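Local coordinates for protein putative transcriptional regulator (Streptomyces coelicolor A3, PDB 2RA5) that probably binds DNA as a GntR-family transcription regulator, with a UTRA domain that holds a meso-tartaric acid molecule in this crystal, at residues A[122-126]-A[224-228]; A[201-205]-A[230-234]. All coordinates share one frame; numbering follows the deposited sequence.

Contact 1: residues A[122-126]-A[224-228]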
loop_
_atom_site.group_PDB
_atom_site.type_symbol
_atom_site.label_atom_id
_atom_site.label_comp_id
_atom_site.label_asym_id
_atom_site.label_seq_id
_atom_site.Cartn_x
_atom_site.Cartn_y
_atom_site.Cartn_z
ATOM N N ALA A 122 -19.897 10.751 6.191
ATOM C CA ALA A 122 -20.372 10.917 7.564
ATOM C C ALA A 122 -19.779 9.814 8.443
ATOM O O ALA A 122 -19.210 10.061 9.519
ATOM C CB ALA A 122 -21.880 10.860 7.594
ATOM N N ALA A 123 -19.899 8.589 7.960
ATOM C CA ALA A 123 -19.248 7.440 8.582
ATOM C C ALA A 123 -17.755 7.653 8.859
ATOM O O ALA A 123 -17.304 7.429 9.987
ATOM C CB ALA A 123 -19.462 6.181 7.723
ATOM N N ALA A 124 -16.993 8.088 7.851
ATOM C CA ALA A 124 -15.549 8.263 8.040
ATOM C C ALA A 124 -15.265 9.308 9.110
ATOM O O ALA A 124 -14.473 9.080 10.019
ATOM C CB ALA A 124 -14.836 8.622 6.708
ATOM N N LEU A 125 -15.961 10.432 9.035
ATOM C CA LEU A 125 -15.639 11.594 9.861
ATOM C C LEU A 125 -16.359 11.605 11.209
ATOM O O LEU A 125 -16.013 12.393 12.096
ATOM C CB LEU A 125 -15.970 12.868 9.064
ATOM C CG LEU A 125 -14.956 13.914 8.572
ATOM C CD1 LEU A 125 -13.528 13.441 8.459
ATOM C CD2 LEU A 125 -15.412 14.419 7.236
ATOM N N GLY A 126 -17.364 10.744 11.364
ATOM C CA GLY A 126 -18.175 10.770 12.573
ATOM C C GLY A 126 -18.993 12.047 12.699
ATOM O O GLY A 126 -19.015 12.688 13.742
ATOM N N ALA A 224 -12.123 12.169 14.240
ATOM C CA ALA A 224 -11.648 12.321 12.871
ATOM C C ALA A 224 -11.448 13.792 12.587
ATOM O O ALA A 224 -12.216 14.645 13.006
ATOM C CB ALA A 224 -12.598 11.706 11.865
ATOM N N VAL A 225 -10.390 14.084 11.862
ATOM C CA VAL A 225 -9.987 15.452 11.676
ATOM C C VAL A 225 -9.892 15.652 10.146
ATOM O O VAL A 225 -9.969 16.767 9.623
ATOM C CB VAL A 225 -8.677 15.691 12.531
ATOM C CG1 VAL A 225 -7.393 15.644 11.715
ATOM C CG2 VAL A 225 -8.781 16.935 13.358
ATOM N N GLU A 226 -9.805 14.533 9.434
ATOM C CA GLU A 226 -9.567 14.547 8.005
ATOM C C GLU A 226 -9.875 13.166 7.418
ATOM O O GLU A 226 -9.535 12.134 7.999
ATOM C CB GLU A 226 -8.103 14.945 7.726
ATOM C CG GLU A 226 -7.717 14.981 6.248
ATOM C CD GLU A 226 -7.269 13.620 5.690
ATOM O OE1 GLU A 226 -6.762 12.772 6.454
ATOM O OE2 GLU A 226 -7.409 13.398 4.468
ATOM N N PHE A 227 -10.546 13.161 6.274
ATOM C CA PHE A 227 -10.756 11.955 5.495
ATOM C C PHE A 227 -10.301 12.187 4.057
ATOM O O PHE A 227 -10.723 13.138 3.401
ATOM C CB PHE A 227 -12.223 11.588 5.478
ATOM C CG PHE A 227 -12.543 10.412 4.590
ATOM C CD1 PHE A 227 -12.001 9.161 4.854
ATOM C CD2 PHE A 227 -13.396 10.549 3.498
ATOM C CE1 PHE A 227 -12.304 8.057 4.053
ATOM C CE2 PHE A 227 -13.702 9.445 2.683
ATOM C CZ PHE A 227 -13.158 8.199 2.968
ATOM N N GLY A 228 -9.457 11.304 3.555
ATOM C CA GLY A 228 -8.932 11.473 2.220
ATOM C C GLY A 228 -9.228 10.271 1.359
ATOM O O GLY A 228 -9.223 9.126 1.809
HETATM O O HOH W 1 -14.564 11.283 14.787
#

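Contact 2: residues A[201-205]-A[230-234]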
loop_
_atom_site.group_PDB
_atom_site.type_symbol
_atom_site.label_atom_id
_atom_site.label_comp_id
_atom_site.label_asym_id
_atom_site.label_seq_id
_atom_site.Cartn_x
_atom_site.Cartn_y
_atom_site.Cartn_z
ATOM N N ARG A 201 -8.536 13.500 -15.511
ATOM C CA ARG A 201 -7.812 14.376 -14.585
ATOM C C ARG A 201 -6.319 14.069 -14.529
ATOM O O ARG A 201 -5.501 14.959 -14.278
ATOM C CB ARG A 201 -8.405 14.274 -13.171
ATOM C CG ARG A 201 -9.922 14.434 -13.092
ATOM C CD ARG A 201 -10.454 14.064 -11.705
ATOM N NE ARG A 201 -11.888 13.773 -11.726
ATOM C CZ ARG A 201 -12.562 13.254 -10.704
ATOM N NH1 ARG A 201 -11.930 12.966 -9.572
ATOM N NH2 ARG A 201 -13.864 13.016 -10.814
ATOM N N LEU A 202 -5.969 12.807 -14.765
ATOM C CA LEU A 202 -4.600 12.338 -14.567
ATOM C C LEU A 202 -3.831 12.113 -15.873
ATOM O O LEU A 202 -2.607 12.009 -15.857
ATOM C CB LEU A 202 -4.588 11.070 -13.698
ATOM C CG LEU A 202 -4.842 11.214 -12.189
ATOM C CD1 LEU A 202 -5.029 9.849 -11.517
ATOM C CD2 LEU A 202 -3.726 12.016 -11.514
ATOM N N GLY A 203 -4.544 12.042 -16.995
ATOM C CA GLY A 203 -3.917 11.861 -18.296
ATOM C C GLY A 203 -3.838 10.400 -18.694
ATOM O O GLY A 203 -2.844 9.944 -19.268
ATOM N N GLU A 204 -4.899 9.664 -18.391
ATOM C CA GLU A 204 -4.909 8.220 -18.573
ATOM C C GLU A 204 -6.221 7.751 -19.202
ATOM O O GLU A 204 -7.261 8.404 -19.068
ATOM C CB GLU A 204 -4.721 7.539 -17.217
ATOM C CG GLU A 204 -4.028 6.188 -17.272
ATOM C CD GLU A 204 -2.630 6.216 -16.677
ATOM O OE1 GLU A 204 -2.281 5.243 -15.972
ATOM O OE2 GLU A 204 -1.891 7.204 -16.897
ATOM N N ASP A 205 -6.176 6.610 -19.881
ATOM C CA ASP A 205 -7.375 6.056 -20.510
ATOM C C ASP A 205 -8.319 5.459 -19.482
ATOM O O ASP A 205 -7.887 4.800 -18.540
ATOM C CB ASP A 205 -7.012 4.972 -21.523
ATOM C CG ASP A 205 -5.958 5.428 -22.505
ATOM O OD1 ASP A 205 -5.811 6.652 -22.710
ATOM O OD2 ASP A 205 -5.271 4.558 -23.073
ATOM N N HIS A 230 -7.896 9.047 -2.374
ATOM C CA HIS A 230 -6.872 9.409 -3.344
ATOM C C HIS A 230 -6.670 8.375 -4.436
ATOM O O HIS A 230 -6.887 7.185 -4.225
ATOM C CB HIS A 230 -5.542 9.614 -2.629
ATOM C CG HIS A 230 -5.620 10.509 -1.441
ATOM N ND1 HIS A 230 -5.059 10.192 -0.231
ATOM C CD2 HIS A 230 -6.198 11.731 -1.275
ATOM C CE1 HIS A 230 -5.271 11.167 0.634
ATOM N NE2 HIS A 230 -5.962 12.119 0.010
ATOM N N THR A 231 -6.233 8.859 -5.600
ATOM C CA THR A 231 -5.830 8.028 -6.739
ATOM C C THR A 231 -4.412 8.379 -7.191
ATOM O O THR A 231 -3.998 9.547 -7.167
ATOM C CB THR A 231 -6.755 8.234 -7.939
ATOM O OG1 THR A 231 -7.091 9.626 -8.031
ATOM C CG2 THR A 231 -8.016 7.415 -7.787
ATOM N N TYR A 232 -3.671 7.364 -7.609
ATOM C CA TYR A 232 -2.299 7.563 -8.060
ATOM C C TYR A 232 -2.043 6.821 -9.357
ATOM O O TYR A 232 -2.424 5.648 -9.486
ATOM C CB TYR A 232 -1.320 7.034 -7.020
ATOM C CG TYR A 232 -1.568 7.523 -5.622
ATOM C CD1 TYR A 232 -2.478 6.880 -4.795
ATOM C CD2 TYR A 232 -0.882 8.625 -5.119
ATOM C CE1 TYR A 232 -2.705 7.328 -3.506
ATOM C CE2 TYR A 232 -1.102 9.078 -3.838
ATOM C CZ TYR A 232 -2.015 8.432 -3.029
ATOM O OH TYR A 232 -2.230 8.889 -1.740
ATOM N N ARG A 233 -1.387 7.498 -10.300
ATOM C CA ARG A 233 -0.902 6.855 -11.533
ATOM C C ARG A 233 0.218 5.870 -11.203
ATOM O O ARG A 233 1.309 6.298 -10.802
ATOM C CB ARG A 233 -0.369 7.905 -12.507
ATOM C CG ARG A 233 -1.351 9.015 -12.839
ATOM C CD ARG A 233 -0.788 9.904 -13.926
ATOM N NE ARG A 233 -0.538 9.160 -15.153
ATOM C CZ ARG A 233 0.305 9.548 -16.103
ATOM N NH1 ARG A 233 0.460 8.802 -17.188
ATOM N NH2 ARG A 233 0.989 10.677 -15.969
ATOM N N PRO A 234 -0.053 4.553 -11.336
ATOM C CA PRO A 234 0.897 3.508 -10.906
ATOM C C PRO A 234 2.260 3.572 -11.601
ATOM O O PRO A 234 3.250 3.113 -11.037
ATOM C CB PRO A 234 0.163 2.190 -11.236
ATOM C CG PRO A 234 -0.949 2.591 -12.176
ATOM C CD PRO A 234 -1.346 3.967 -11.728
#

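Contact 1: residues A[122-126]-A[224-228]
Ala124 sets its methyl over one face of the Phe227 ring, CB standing 3.6 Å from the ring centroid and 19° off the ring normal. This CH-pi contact leans toward the rim, with Ala124 CB 3.4 Å from Phe227 CD1. The fit depends on Phe227 having CG anti to its backbone N (chi1 175°), which lays the ring under the helix, and on alanine being small enough to let helix 119-125 come this close. Leu125 lays CD1 against the strand backbone, between Phe227 CB (3.7 Å) and Ala224 CB (3.9 Å). The Ala224 methyl lies 3.5 Å from Leu125 O. That carbonyl accepts a water proton, and the same water accepts from Ala224 N at 2.7 Å, a bridge between helix end and strand start. Gly126 then leaves the helix with positive phi, a conformation that favours glycine. Thr216 and Tyr153, from the strands flanking 224-232, pack against this cluster, while a classic beta bulge at Val225 and Glu226, opposite Thr217, turns both side chains to the sheet's other side, where Glu226 bonds to Thr217 near the tartaric acid. With no direct hydrogen bond, the contact probably holds by shape, alanines on both sides permitting close approach.

Contact 2: residues A[201-205]-A[230-234]
Glu204 and Arg233 meet in a salt bridge that converges on one carboxylate oxygen. Arg233 presents its side, NE and NH1, and each nitrogen donates to Glu204 OE2, with both NH1 to OE2 and NE to OE2 at 2.9 Å. The N-H...O angles, both near 140°, are well short of straight, as expected when two nearly parallel N-H groups share one acceptor. The carboxylate and guanidinium planes stand 83° apart: OE2 sits at the guanidinium edge, slightly out of its plane, and receives NH1 nearly along the C-O direction but NE from above the carboxylate.

The apolar part belongs to Leu202 and the arginine's methylene chain, which run past each other in opposite directions. Leu202 CB lies 3.9 Å from Arg233 CG. Arginine suits the place because its stem can cover a leucine before the chain bends at chi3 to deliver the charge to Glu204.

Over one guanidinium face lies Leu202 O, 3.6 Å from Arg233 NE, with Gly203 O on the same face. Gly203 ends helix 196-202 in a Schellman motif, its positive phi suiting glycine, and turns the chain so that Glu204 faces the arginine. Arg233 NH2 salt-bridges to Glu145 and bonds to Pro146 O. With an alanine in place of this arginine, Glu204 and Glu145 would probably both lose their cationic partner, and Leu202 the methylene chain lying along it. The residue just beyond strand 224-232 thus links the end of helix 196-202 to the start of strand 145-154.

Both contacts dock the C-terminal end of a short helix on strand 224-232 or the residues just after it, within the UTRA domain, their centres about 24 Å apart on opposite sides of the chain's centre. Each is largely buried, but contact 2 has an exposed glycine at its margin, whereas contact 1 has no exposed touching residue. In each, a glycine with positive phi follows the helix. Their chemistry diverges: contact 1, about 11 Å from the chain's centre, is apolar with a bridging water, while contact 2, about 14 Å out, joins a charged pair to leucine packing. The side chain of Glu226 lies about 5 Å from the tartaric acid, that of Thr231 about 11 Å.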